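PDB 5SZR: protein Pcdhgb2 from Mus musculus, which is a clustered protocadherin, here its extracellular cadherin domains 3-6, that probably mediates calcium-dependent cell adhesion and may help establish specific neuronal connections in the brain. Local coordinates for residues 264-268 and 279-283; 285-289 and 358-362. All coordinates share one frame; numbering follows the deposited sequence.

How the interactions relate
Residues 264-268 and 279-283 both belong to the third of the four cadherin domains in this fragment of extracellular domains 3-6. Following the chain from the N terminus, interaction 1 comes first: it closes the beta hairpin formed by strands 268-270 and 276-279. Interaction 2 opens two residues later, at 285, and closes at 362 in the last domain, after the chain has finished one cadherin domain, crossed the linker and entered the next. The two loops are therefore in series, neither nesting nor crossing. Interaction 1 works inside one domain, while interaction 2 ties two domains through calcium. Their centres are about 18 Å apart, and they meet where Phe267 CE1 packs 4.1 Å from Leu288 CD2.

Interaction 1: residues 264-268 and 279-283; sequences LSSFV and AQRAF
Val268 and Ala279 form an antiparallel, non-hydrogen-bonded pair with their CA atoms 4.6 Å apart, and beside it the N-H of Gln280 bonds to Phe267 O, at a refined length so short that its exact value is doubtful. Past this pair, Arg281 bends at its third torsion (chi3 59°) and lays its guanidinium on one face of the Phe267 ring, centres 4.0 Å apart and planes inclined by 28°. This is an off-centre cation-pi stack, and the same face receives the methylene CD, 4.1 Å from the ring centroid. Ser266, short enough to fit beside the stack, bonds through OG to Arg281 NH1 at 2.8 Å with an angle of 153°; NE adds weak bonds to Ser266 O and OG. An alanine at Arg281 would strip the Phe267 face of its cation and is likely to leave Ser266 OG without this donor. Deeper in, Phe267 CD1 lies 3.9 Å from Phe283 CE2, and Val268 CG1 meets the edge of the Phe283 ring. Asn228 bonds to Phe283 N and Arg281 O, while Val268 reaches strands 250-257 and 290-299 of the facing sheet, where Phe291 packs edge-to-face with Phe283 inside the cadherin sandwich.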
loop_
_atom_site.group_PDB
_atom_site.type_symbol
_atom_site.label_atom_id
_atom_site.label_comp_id
_atom_site.label_asym_id
_atom_site.label_seq_id
_atom_site.Cartn_x
_atom_site.Cartn_y
_atom_site.Cartn_z
ATOM N N LEU A 264 20.739 22.313 -19.248
ATOM C CA LEU A 264 19.664 21.353 -19.011
ATOM C C LEU A 264 18.367 22.064 -18.641
ATOM O O LEU A 264 17.298 21.748 -19.176
ATOM C CB LEU A 264 20.076 20.365 -17.917
ATOM C CG LEU A 264 19.156 19.193 -17.545
ATOM C CD1 LEU A 264 18.194 19.563 -16.419
ATOM C CD2 LEU A 264 18.395 18.677 -18.761
ATOM N N SER A 265 18.446 23.031 -17.724
ATOM C CA SER A 265 17.255 23.773 -17.324
ATOM C C SER A 265 16.622 24.498 -18.502
ATOM O O SER A 265 15.410 24.741 -18.505
ATOM C CB SER A 265 17.608 24.764 -16.214
ATOM O OG SER A 265 16.473 25.510 -15.808
ATOM N N SER A 266 17.420 24.839 -19.513
ATOM C CA SER A 266 16.907 25.532 -20.686
ATOM C C SER A 266 16.113 24.624 -21.615
ATOM O O SER A 266 15.469 25.131 -22.540
ATOM C CB SER A 266 18.063 26.174 -21.454
ATOM O OG SER A 266 17.588 26.858 -22.599
ATOM N N PHE A 267 16.137 23.309 -21.400
ATOM C CA PHE A 267 15.415 22.367 -22.250
ATOM C C PHE A 267 14.161 21.822 -21.576
ATOM O O PHE A 267 13.054 21.956 -22.109
ATOM C CB PHE A 267 16.333 21.208 -22.659
ATOM C CG PHE A 267 17.231 21.528 -23.818
ATOM C CD1 PHE A 267 17.007 20.961 -25.060
ATOM C CD2 PHE A 267 18.293 22.399 -23.666
ATOM C CE1 PHE A 267 17.833 21.256 -26.131
ATOM C CE2 PHE A 267 19.120 22.697 -24.731
ATOM C CZ PHE A 267 18.890 22.124 -25.965
ATOM N N VAL A 268 14.315 21.192 -20.413
ATOM C CA VAL A 268 13.216 20.503 -19.752
ATOM C C VAL A 268 13.297 20.724 -18.249
ATOM O O VAL A 268 14.373 20.951 -17.687
ATOM C CB VAL A 268 13.210 18.992 -20.068
ATOM C CG1 VAL A 268 12.845 18.751 -21.529
ATOM C CG2 VAL A 268 14.562 18.385 -19.743
ATOM N N ALA A 279 8.622 21.144 -21.561
ATOM C CA ALA A 279 9.652 21.618 -22.476
ATOM C C ALA A 279 9.863 23.103 -22.227
ATOM O O ALA A 279 8.920 23.894 -22.329
ATOM C CB ALA A 279 9.246 21.360 -23.926
ATOM N N GLN A 280 11.093 23.483 -21.886
ATOM C CA GLN A 280 11.402 24.860 -21.529
ATOM C C GLN A 280 11.737 25.736 -22.730
ATOM O O GLN A 280 11.922 26.945 -22.561
ATOM C CB GLN A 280 12.570 24.893 -20.537
ATOM C CG GLN A 280 12.376 23.997 -19.318
ATOM C CD GLN A 280 11.584 24.665 -18.212
ATOM O OE1 GLN A 280 12.142 25.046 -17.183
ATOM N NE2 GLN A 280 10.278 24.807 -18.415
ATOM N N ARG A 281 11.820 25.160 -23.926
ATOM C CA ARG A 281 12.149 25.920 -25.121
ATOM C C ARG A 281 11.482 25.272 -26.322
ATOM O O ARG A 281 11.044 24.121 -26.268
ATOM C CB ARG A 281 13.661 25.993 -25.346
ATOM C CG ARG A 281 14.287 24.642 -25.663
ATOM C CD ARG A 281 15.614 24.794 -26.390
ATOM N NE ARG A 281 16.586 25.558 -25.614
ATOM C CZ ARG A 281 17.870 25.671 -25.936
ATOM N NH1 ARG A 281 18.688 26.383 -25.175
ATOM N NH2 ARG A 281 18.337 25.067 -27.021
ATOM N N ALA A 282 11.421 26.024 -27.418
ATOM C CA ALA A 282 10.953 25.479 -28.685
ATOM C C ALA A 282 12.024 24.569 -29.270
ATOM O O ALA A 282 13.134 25.019 -29.570
ATOM C CB ALA A 282 10.618 26.608 -29.659
ATOM N N PHE A 283 11.705 23.286 -29.413
ATOM C CA PHE A 283 12.659 22.349 -29.987
ATOM C C PHE A 283 12.754 22.538 -31.499
ATOM O O PHE A 283 11.780 22.898 -32.166
ATOM C CB PHE A 283 12.262 20.912 -29.655
ATOM C CG PHE A 283 12.274 20.600 -28.180
ATOM C CD1 PHE A 283 11.367 19.702 -27.644
ATOM C CD2 PHE A 283 13.198 21.194 -27.337
ATOM C CE1 PHE A 283 11.374 19.406 -26.283
ATOM C CE2 PHE A 283 13.211 20.899 -25.975
ATOM C CZ PHE A 283 12.298 20.005 -25.451
#

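Interaction 2: residues 285-289 and 358-362. With CA (calcium ion), chain R; CA (calcium ion), chain Q; CA (calcium ion), chain P.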
loop_
_atom_site.group_PDB
_atom_site.type_symbol
_atom_site.label_atom_id
_atom_site.label_comp_id
_atom_site.label_asym_id
_atom_site.label_seq_id
_atom_site.Cartn_x
_atom_site.Cartn_y
_atom_site.Cartn_z
ATOM N N HIS A 285 14.004 20.300 -34.651
ATOM C CA HIS A 285 14.426 18.969 -35.082
ATOM C C HIS A 285 15.705 19.020 -35.908
ATOM O O HIS A 285 16.488 18.063 -35.901
ATOM C CB HIS A 285 13.302 18.304 -35.879
ATOM C CG HIS A 285 13.698 17.017 -36.537
ATOM N ND1 HIS A 285 13.600 15.797 -35.904
ATOM C CD2 HIS A 285 14.183 16.761 -37.775
ATOM C CE1 HIS A 285 14.012 14.844 -36.722
ATOM N NE2 HIS A 285 14.372 15.403 -37.864
ATOM N N GLU A 286 15.942 20.123 -36.612
ATOM C CA GLU A 286 17.130 20.227 -37.447
ATOM C C GLU A 286 18.405 20.415 -36.629
ATOM O O GLU A 286 19.491 20.103 -37.129
ATOM C CB GLU A 286 16.954 21.363 -38.452
ATOM C CG GLU A 286 16.100 20.992 -39.674
ATOM C CD GLU A 286 14.633 20.742 -39.347
ATOM O OE1 GLU A 286 14.017 21.584 -38.669
ATOM O OE2 GLU A 286 14.092 19.704 -39.779
ATOM N N GLN A 287 18.302 20.907 -35.390
ATOM C CA GLN A 287 19.467 21.016 -34.522
ATOM C C GLN A 287 19.668 19.762 -33.673
ATOM O O GLN A 287 20.793 19.268 -33.563
ATOM C CB GLN A 287 19.350 22.253 -33.623
ATOM C CG GLN A 287 19.565 23.572 -34.355
ATOM C CD GLN A 287 20.926 23.656 -35.026
ATOM O OE1 GLN A 287 21.949 23.326 -34.425
ATOM N NE2 GLN A 287 20.942 24.092 -36.281
ATOM N N LEU A 288 18.601 19.233 -33.081
ATOM C CA LEU A 288 18.710 18.074 -32.207
ATOM C C LEU A 288 17.487 17.187 -32.372
ATOM O O LEU A 288 16.354 17.647 -32.208
ATOM C CB LEU A 288 18.857 18.505 -30.743
ATOM C CG LEU A 288 19.066 17.409 -29.695
ATOM C CD1 LEU A 288 20.328 16.605 -29.991
ATOM C CD2 LEU A 288 19.138 18.039 -28.318
ATOM N N ARG A 289 17.723 15.915 -32.686
ATOM C CA ARG A 289 16.640 14.971 -32.912
ATOM C C ARG A 289 16.188 14.264 -31.644
ATOM O O ARG A 289 15.037 13.817 -31.581
ATOM C CB ARG A 289 17.064 13.929 -33.957
ATOM C CG ARG A 289 17.289 14.514 -35.349
ATOM C CD ARG A 289 18.393 13.779 -36.094
ATOM N NE ARG A 289 17.913 12.597 -36.803
ATOM C CZ ARG A 289 17.878 12.484 -38.128
ATOM N NH1 ARG A 289 18.298 13.483 -38.892
ATOM N NH2 ARG A 289 17.431 11.371 -38.691
ATOM N N ASP A 358 16.405 20.251 -49.198
ATOM C CA ASP A 358 15.347 20.494 -48.219
ATOM C C ASP A 358 15.886 20.146 -46.841
ATOM O O ASP A 358 16.354 19.024 -46.626
ATOM C CB ASP A 358 14.102 19.663 -48.547
ATOM C CG ASP A 358 12.859 20.154 -47.834
ATOM O OD1 ASP A 358 12.865 20.228 -46.589
ATOM O OD2 ASP A 358 11.867 20.469 -48.521
ATOM N N ALA A 359 15.820 21.102 -45.911
ATOM C CA ALA A 359 16.433 20.935 -44.597
ATOM C C ALA A 359 15.705 19.933 -43.708
ATOM O O ALA A 359 16.253 19.543 -42.667
ATOM C CB ALA A 359 16.513 22.286 -43.879
ATOM N N ASP A 360 14.497 19.511 -44.075
ATOM C CA ASP A 360 13.713 18.641 -43.207
ATOM C C ASP A 360 14.127 17.182 -43.365
ATOM O O ASP A 360 15.200 16.892 -43.908
ATOM C CB ASP A 360 12.224 18.824 -43.498
ATOM C CG ASP A 360 11.747 20.236 -43.208
ATOM O OD1 ASP A 360 12.229 20.833 -42.225
ATOM O OD2 ASP A 360 10.898 20.757 -43.958
ATOM N N SER A 361 13.291 16.260 -42.890
ATOM C CA SER A 361 13.578 14.833 -42.937
ATOM C C SER A 361 12.355 14.078 -43.445
ATOM O O SER A 361 11.245 14.612 -43.494
ATOM C CB SER A 361 13.988 14.299 -41.558
ATOM O OG SER A 361 15.111 14.997 -41.056
ATOM N N GLY A 362 12.578 12.822 -43.828
ATOM C CA GLY A 362 11.493 11.966 -44.273
ATOM C C GLY A 362 10.715 12.558 -45.429
ATOM O O GLY A 362 11.279 13.164 -46.353
HETATM CA CA CA R . 10.366 20.534 -46.340
HETATM CA CA CA Q . 11.815 20.356 -39.797
HETATM CA CA CA P . 13.044 23.338 -37.524
HETATM O O HOH W 1 14.208 24.938 -39.201
HETATM O O HOH W 2 12.680 25.015 -35.848
#
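Glu286 OE1 bridges two calcium ions, 2.3 Å from the ion of chain P and 2.8 Å from that of chain Q. The other oxygen, OE2, completes a bidentate grip on the chain Q ion at 2.4 Å. A bend at the second torsion (chi2 68°) turns the carboxylate to the metals, while CG rests against Ala359 O. From the facing segment Asp360 OD1 binds the same chain Q ion at 2.5 Å, which makes this metal the joint between the segments. Glu286 OE2 and Asp360 OD1 come within 3.3 Å, yet they share a cation, not a proton; the two carboxylate planes stand 62° apart, and the calcium probably offsets the repulsion between these like charges. Asp360 then spreads its two oxygens over two metals, OD2 lying 2.5 Å from the chain R ion, which Asp358 chelates with both oxygens. An Asx turn sets this pair in place: Asp358 OD1 accepts from Asp360 N at 3.1 Å. Two waters join the coordination of the chain P ion. To one side, Ser361 OG approaches the edge of the His285 ring in its plane, making a weak hydrogen bond with NE2, although the stronger polar partner of this histidine is Val315. Asp284 to Glu286 form a DXE motif, with His285 in the middle place, and Asp358 to Asp360 the DXD motif. Glu226, Asp317, Asp320, Asn319, Asn321 and Asp411 supply further ligands to the three ions. The loop between strands 276-279 and 290-299 thus faces the loop between strands 350-357 and 368-374, and the linker between strands 306-316 and 324-327 supplies ligands to the ions that probably stiffen this interdomain junction, as in other cadherins.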